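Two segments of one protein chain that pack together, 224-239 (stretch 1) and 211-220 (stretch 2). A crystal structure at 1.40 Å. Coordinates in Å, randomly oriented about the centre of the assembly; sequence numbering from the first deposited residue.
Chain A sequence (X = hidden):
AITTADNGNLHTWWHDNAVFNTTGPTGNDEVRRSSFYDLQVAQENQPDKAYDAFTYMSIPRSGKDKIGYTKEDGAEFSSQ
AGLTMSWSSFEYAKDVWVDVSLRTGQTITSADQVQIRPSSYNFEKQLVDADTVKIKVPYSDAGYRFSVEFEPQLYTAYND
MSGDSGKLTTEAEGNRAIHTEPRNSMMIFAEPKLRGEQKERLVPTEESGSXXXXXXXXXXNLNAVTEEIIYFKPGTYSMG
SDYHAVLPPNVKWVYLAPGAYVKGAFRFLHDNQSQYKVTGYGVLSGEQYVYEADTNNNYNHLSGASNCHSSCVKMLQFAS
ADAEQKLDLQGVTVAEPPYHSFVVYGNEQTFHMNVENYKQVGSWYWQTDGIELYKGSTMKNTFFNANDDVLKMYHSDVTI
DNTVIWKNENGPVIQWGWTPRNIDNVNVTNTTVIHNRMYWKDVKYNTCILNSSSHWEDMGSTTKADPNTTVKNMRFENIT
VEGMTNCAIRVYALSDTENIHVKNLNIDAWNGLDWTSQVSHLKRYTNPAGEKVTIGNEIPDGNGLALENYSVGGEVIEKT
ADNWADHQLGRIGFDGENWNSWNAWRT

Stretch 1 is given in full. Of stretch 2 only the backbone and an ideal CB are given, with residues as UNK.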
# COMPACT_ATOMS: atom_id res chain seq x y z
N ALA A 224 -16.19 25.47 -5.93
CA ALA A 224 -17.03 26.30 -6.77
C ALA A 224 -16.53 26.40 -8.21
O ALA A 224 -16.96 27.29 -8.94
CB ALA A 224 -17.20 27.70 -6.17
N VAL A 225 -15.63 25.51 -8.63
CA VAL A 225 -15.23 25.49 -10.04
C VAL A 225 -16.40 25.04 -10.90
O VAL A 225 -17.19 24.17 -10.50
CB VAL A 225 -13.97 24.63 -10.27
CG1 VAL A 225 -12.79 25.15 -9.47
CG2 VAL A 225 -14.25 23.17 -9.96
N THR A 226 -16.53 25.64 -12.08
CA THR A 226 -17.60 25.29 -13.00
C THR A 226 -17.15 24.45 -14.18
O THR A 226 -17.99 23.99 -14.95
CB THR A 226 -18.29 26.56 -13.52
OG1 THR A 226 -17.29 27.45 -14.05
CG2 THR A 226 -19.05 27.26 -12.40
N GLU A 227 -15.84 24.23 -14.33
CA GLU A 227 -15.34 23.46 -15.45
C GLU A 227 -15.47 21.95 -15.18
O GLU A 227 -15.81 21.52 -14.08
CB GLU A 227 -13.88 23.83 -15.74
CG GLU A 227 -13.70 25.24 -16.30
CD GLU A 227 -13.59 26.32 -15.24
OE1 GLU A 227 -13.70 26.01 -14.03
OE2 GLU A 227 -13.40 27.50 -15.61
N GLU A 228 -15.19 21.16 -16.21
CA GLU A 228 -15.33 19.71 -16.13
C GLU A 228 -14.07 19.02 -15.63
O GLU A 228 -14.15 17.89 -15.13
CB GLU A 228 -15.65 19.15 -17.52
CG GLU A 228 -17.01 19.53 -18.07
CD GLU A 228 -17.17 19.05 -19.49
OE1 GLU A 228 -16.66 19.72 -20.41
OE2 GLU A 228 -17.79 17.98 -19.70
N ILE A 229 -12.91 19.66 -15.78
CA ILE A 229 -11.62 19.04 -15.51
C ILE A 229 -10.80 20.01 -14.68
O ILE A 229 -10.73 21.20 -15.01
CB ILE A 229 -10.89 18.73 -16.83
CG1 ILE A 229 -11.71 17.78 -17.70
CG2 ILE A 229 -9.47 18.19 -16.57
CD1 ILE A 229 -11.29 17.78 -19.15
N ILE A 230 -10.16 19.51 -13.63
CA ILE A 230 -9.20 20.29 -12.85
C ILE A 230 -7.83 19.72 -13.16
O ILE A 230 -7.57 18.54 -12.91
CB ILE A 230 -9.51 20.25 -11.35
CG1 ILE A 230 -10.93 20.76 -11.08
CG2 ILE A 230 -8.49 21.09 -10.59
CD1 ILE A 230 -11.41 20.54 -9.66
N TYR A 231 -6.96 20.56 -13.73
CA TYR A 231 -5.67 20.15 -14.27
C TYR A 231 -4.59 20.87 -13.49
O TYR A 231 -4.46 22.09 -13.58
CB TYR A 231 -5.62 20.55 -15.75
CG TYR A 231 -4.42 20.08 -16.56
CD1 TYR A 231 -3.13 20.45 -16.22
CD2 TYR A 231 -4.61 19.30 -17.69
CE1 TYR A 231 -2.05 20.03 -16.98
CE2 TYR A 231 -3.54 18.88 -18.45
CZ TYR A 231 -2.26 19.25 -18.09
OH TYR A 231 -1.19 18.83 -18.85
N PHE A 232 -3.80 20.11 -12.71
CA PHE A 232 -2.70 20.67 -11.94
C PHE A 232 -1.43 20.56 -12.76
O PHE A 232 -0.89 19.47 -12.96
CB PHE A 232 -2.54 19.95 -10.60
CG PHE A 232 -3.63 20.25 -9.61
CD1 PHE A 232 -4.78 19.48 -9.58
CD2 PHE A 232 -3.48 21.28 -8.69
CE1 PHE A 232 -5.78 19.74 -8.66
CE2 PHE A 232 -4.48 21.54 -7.76
CZ PHE A 232 -5.63 20.77 -7.75
N LYS A 233 -0.94 21.70 -13.25
CA LYS A 233 0.33 21.74 -13.95
C LYS A 233 1.45 21.47 -12.95
O LYS A 233 1.24 21.53 -11.73
CB LYS A 233 0.51 23.12 -14.60
CG LYS A 233 -0.41 23.35 -15.79
CD LYS A 233 -0.06 24.62 -16.55
CE LYS A 233 -0.42 25.86 -15.77
NZ LYS A 233 -0.07 27.11 -16.52
N PRO A 234 2.66 21.18 -13.43
CA PRO A 234 3.79 21.02 -12.51
C PRO A 234 3.91 22.24 -11.62
O PRO A 234 3.75 23.38 -12.07
CB PRO A 234 4.99 20.85 -13.43
CG PRO A 234 4.42 20.28 -14.68
CD PRO A 234 3.06 20.92 -14.83
N GLY A 235 4.19 22.01 -10.34
CA GLY A 235 4.19 23.06 -9.35
C GLY A 235 3.71 22.51 -8.02
O GLY A 235 3.48 21.31 -7.87
N THR A 236 3.57 23.41 -7.05
CA THR A 236 3.14 23.03 -5.70
C THR A 236 1.86 23.76 -5.33
O THR A 236 1.73 24.97 -5.59
CB THR A 236 4.25 23.35 -4.68
OG1 THR A 236 5.41 22.58 -5.00
CG2 THR A 236 3.79 23.01 -3.25
N TYR A 237 0.94 23.03 -4.71
CA TYR A 237 -0.39 23.52 -4.37
C TYR A 237 -0.74 23.08 -2.96
O TYR A 237 -0.36 21.99 -2.53
CB TYR A 237 -1.44 22.99 -5.36
CG TYR A 237 -1.03 23.15 -6.81
CD1 TYR A 237 -0.21 22.22 -7.44
CD2 TYR A 237 -1.48 24.24 -7.55
CE1 TYR A 237 0.18 22.38 -8.76
CE2 TYR A 237 -1.12 24.40 -8.88
CZ TYR A 237 -0.29 23.48 -9.48
OH TYR A 237 0.07 23.66 -10.80
N SER A 238 -1.47 23.92 -2.23
CA SER A 238 -1.74 23.70 -0.81
C SER A 238 -3.22 23.93 -0.51
O SER A 238 -3.73 25.03 -0.72
CB SER A 238 -0.89 24.64 0.05
OG SER A 238 -1.30 24.58 1.41
N MET A 239 -3.89 22.90 0.01
CA MET A 239 -5.27 23.05 0.47
C MET A 239 -5.37 23.48 1.92
O MET A 239 -6.42 23.98 2.34
CB MET A 239 -6.06 21.74 0.28
CG MET A 239 -6.36 21.39 -1.18
SD MET A 239 -7.55 20.04 -1.31
CE MET A 239 -7.19 19.43 -2.96
N UNK A 211 -11.57 23.10 -18.84
CA UNK A 211 -10.49 22.84 -17.90
C UNK A 211 -10.26 24.06 -17.01
O UNK A 211 -10.12 25.19 -17.51
CB UNK A 211 -9.21 22.47 -18.65
N UNK A 212 -10.20 23.83 -15.70
CA UNK A 212 -9.71 24.80 -14.74
C UNK A 212 -8.27 24.43 -14.37
O UNK A 212 -8.01 23.29 -13.99
CB UNK A 212 -10.61 24.85 -13.50
N UNK A 213 -7.36 25.40 -14.48
CA UNK A 213 -5.96 25.21 -14.12
C UNK A 213 -5.67 26.00 -12.86
O UNK A 213 -5.50 27.22 -12.92
CB UNK A 213 -5.03 25.64 -15.26
N UNK A 214 -5.57 25.36 -11.69
CA UNK A 214 -5.23 26.12 -10.48
C UNK A 214 -3.85 26.74 -10.59
O UNK A 214 -2.94 26.18 -11.19
CB UNK A 214 -5.30 25.22 -9.24
N UNK A 215 -3.71 27.94 -10.01
CA UNK A 215 -2.40 28.54 -9.88
C UNK A 215 -1.68 27.93 -8.69
O UNK A 215 -2.30 27.46 -7.74
CB UNK A 215 -2.51 30.06 -9.73
N UNK A 216 -0.35 27.94 -8.75
CA UNK A 216 0.43 27.48 -7.61
C UNK A 216 0.09 28.28 -6.37
O UNK A 216 -0.26 29.47 -6.44
CB UNK A 216 1.93 27.58 -7.91
N UNK A 217 0.19 27.63 -5.22
CA UNK A 217 -0.12 28.27 -3.95
C UNK A 217 -1.37 27.71 -3.31
O UNK A 217 -1.72 26.55 -3.52
CB UNK A 217 -0.28 29.78 -4.15
N UNK A 218 -2.06 28.54 -2.53
CA UNK A 218 -3.28 28.11 -1.86
C UNK A 218 -4.36 27.75 -2.87
O UNK A 218 -4.63 28.52 -3.80
CB UNK A 218 -3.78 29.20 -0.92
N UNK A 219 -4.97 26.59 -2.68
CA UNK A 219 -6.07 26.13 -3.52
C UNK A 219 -7.20 25.73 -2.58
O UNK A 219 -7.31 24.58 -2.14
CB UNK A 219 -5.65 24.97 -4.43
N UNK A 220 -8.06 26.69 -2.24
CA UNK A 220 -9.19 26.44 -1.35
C UNK A 220 -10.51 26.80 -2.02
O UNK A 220 -11.53 26.89 -1.34
CB UNK A 220 -9.03 27.23 -0.05

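Two short parallel ladders join these stretches, with a loop between them.

Position 211 pairs with I229, and its CB lies 5.0 Å from Y231 CB, on the sheet face that I229 also uses. A beta-branched or other apolar side chain would suit. It is I211, whose CG2 meets Y231 CB at 3.5 Å.

Position 212 is locked by its backbone, N donating to I229 O (2.8 Å) and O accepting from Y231 N (2.9 Å). Its CB turns to the other face, 3.3 Å from E227 OE1. An acid there asks for a donor, the methyl of V225 for something flat; histidine, glutamine or lysine could answer. H212 offers a ring face to V225 CG1, while a water links H212 ND1 (2.8 Å) to E227 OE2 (2.8 Å).

At 213 the CB points sideways, near both Y231 O (4.0 Å) and K233 CE (4.6 Å). A long apolar or aromatic group could lean back over Y231. Y213 does so: Y213 CE2 sits over one face of the Y231 ring, 3.6 Å from Y231 CG.

Position 214 points toward stretch 1, its CB 4.1 Å from F232 CE2 and 4.3 Å from Y237 CE2. A compact apolar group fits, and phi of -62° admits proline. P214 places CG over the F232 ring, 4.0 Å from its centroid.

Position 215 points away, with nothing of stretch 1 near its CB; many residues would serve. It is A215, whose O approaches the Y237 ring edge.

From 216 the CB points sideways, but T236 N is a free donor within reach of a longer side chain. Glutamate or glutamine would suit. E216 accepts through OE1 from T236 N at 2.9 Å, its carboxylate lying close over G235, where a CB would clash with E216 CD.

At 217, phi/psi of 111/-151 would jam a CB against the preceding carbonyl, so glycine is called for. G217 donates N to T236 O (3.1 Å) and accepts at O from S238 N (2.9 Å).

Position 218 shares a face with S238; polar residues fit. E218 stays extended with little contact.

Position 219 donates N to S238 O (2.8 Å), its CB near Y237 and M239: a site for valine, isoleucine or leucine. V219 CG2 reaches M239 CG at 3.8 Å.

At 220 the CB points sideways, 4.8 Å from M239 O; a small or polar side chain would suit. It is T220, whose CG2 comes within 3.4 Å of M239 O; T220 OG1 donates to E218 OE2 at 2.9 Å.

Stretch 2, residues 211-220: IHYPAEGEVT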
# COMPACT_ATOMS: atom_id res chain seq x y z
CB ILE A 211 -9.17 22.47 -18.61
CG1 ILE A 211 -9.35 21.23 -19.48
CG2 ILE A 211 -8.08 22.24 -17.58
CD1 ILE A 211 -8.13 20.90 -20.31
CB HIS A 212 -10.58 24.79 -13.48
CG HIS A 212 -10.04 25.61 -12.36
ND1 HIS A 212 -10.01 26.99 -12.40
CD2 HIS A 212 -9.49 25.26 -11.18
CE1 HIS A 212 -9.47 27.45 -11.29
NE2 HIS A 212 -9.15 26.42 -10.52
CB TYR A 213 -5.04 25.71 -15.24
CG TYR A 213 -5.20 25.05 -16.59
CD1 TYR A 213 -6.07 25.58 -17.54
CD2 TYR A 213 -4.46 23.93 -16.93
CE1 TYR A 213 -6.20 25.00 -18.78
CE2 TYR A 213 -4.59 23.34 -18.16
CZ TYR A 213 -5.45 23.88 -19.09
OH TYR A 213 -5.58 23.29 -20.32
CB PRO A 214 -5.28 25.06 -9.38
CG PRO A 214 -6.19 24.00 -9.91
CD PRO A 214 -5.94 23.97 -11.39
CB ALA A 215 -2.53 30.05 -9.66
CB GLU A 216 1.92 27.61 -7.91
CG GLU A 216 2.45 26.60 -8.90
CD GLU A 216 3.96 26.55 -8.91
OE1 GLU A 216 4.54 25.93 -8.00
OE2 GLU A 216 4.56 27.14 -9.83
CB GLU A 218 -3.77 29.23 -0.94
CG GLU A 218 -5.13 28.97 -0.32
CD GLU A 218 -5.62 30.13 0.54
OE1 GLU A 218 -4.99 31.21 0.52
OE2 GLU A 218 -6.66 29.97 1.21
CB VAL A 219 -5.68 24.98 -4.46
CG1 VAL A 219 -4.80 25.50 -5.57
CG2 VAL A 219 -4.94 23.87 -3.71
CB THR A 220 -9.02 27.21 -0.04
OG1 THR A 220 -8.73 28.58 -0.34
CG2 THR A 220 -7.85 26.62 0.77
O HOH W 1 -10.45 27.95 -16.66
O HOH W 2 -11.14 28.61 -14.36
O HOH W 3 -2.58 24.08 -13.09
O HOH W 4 -0.06 26.20 -11.98
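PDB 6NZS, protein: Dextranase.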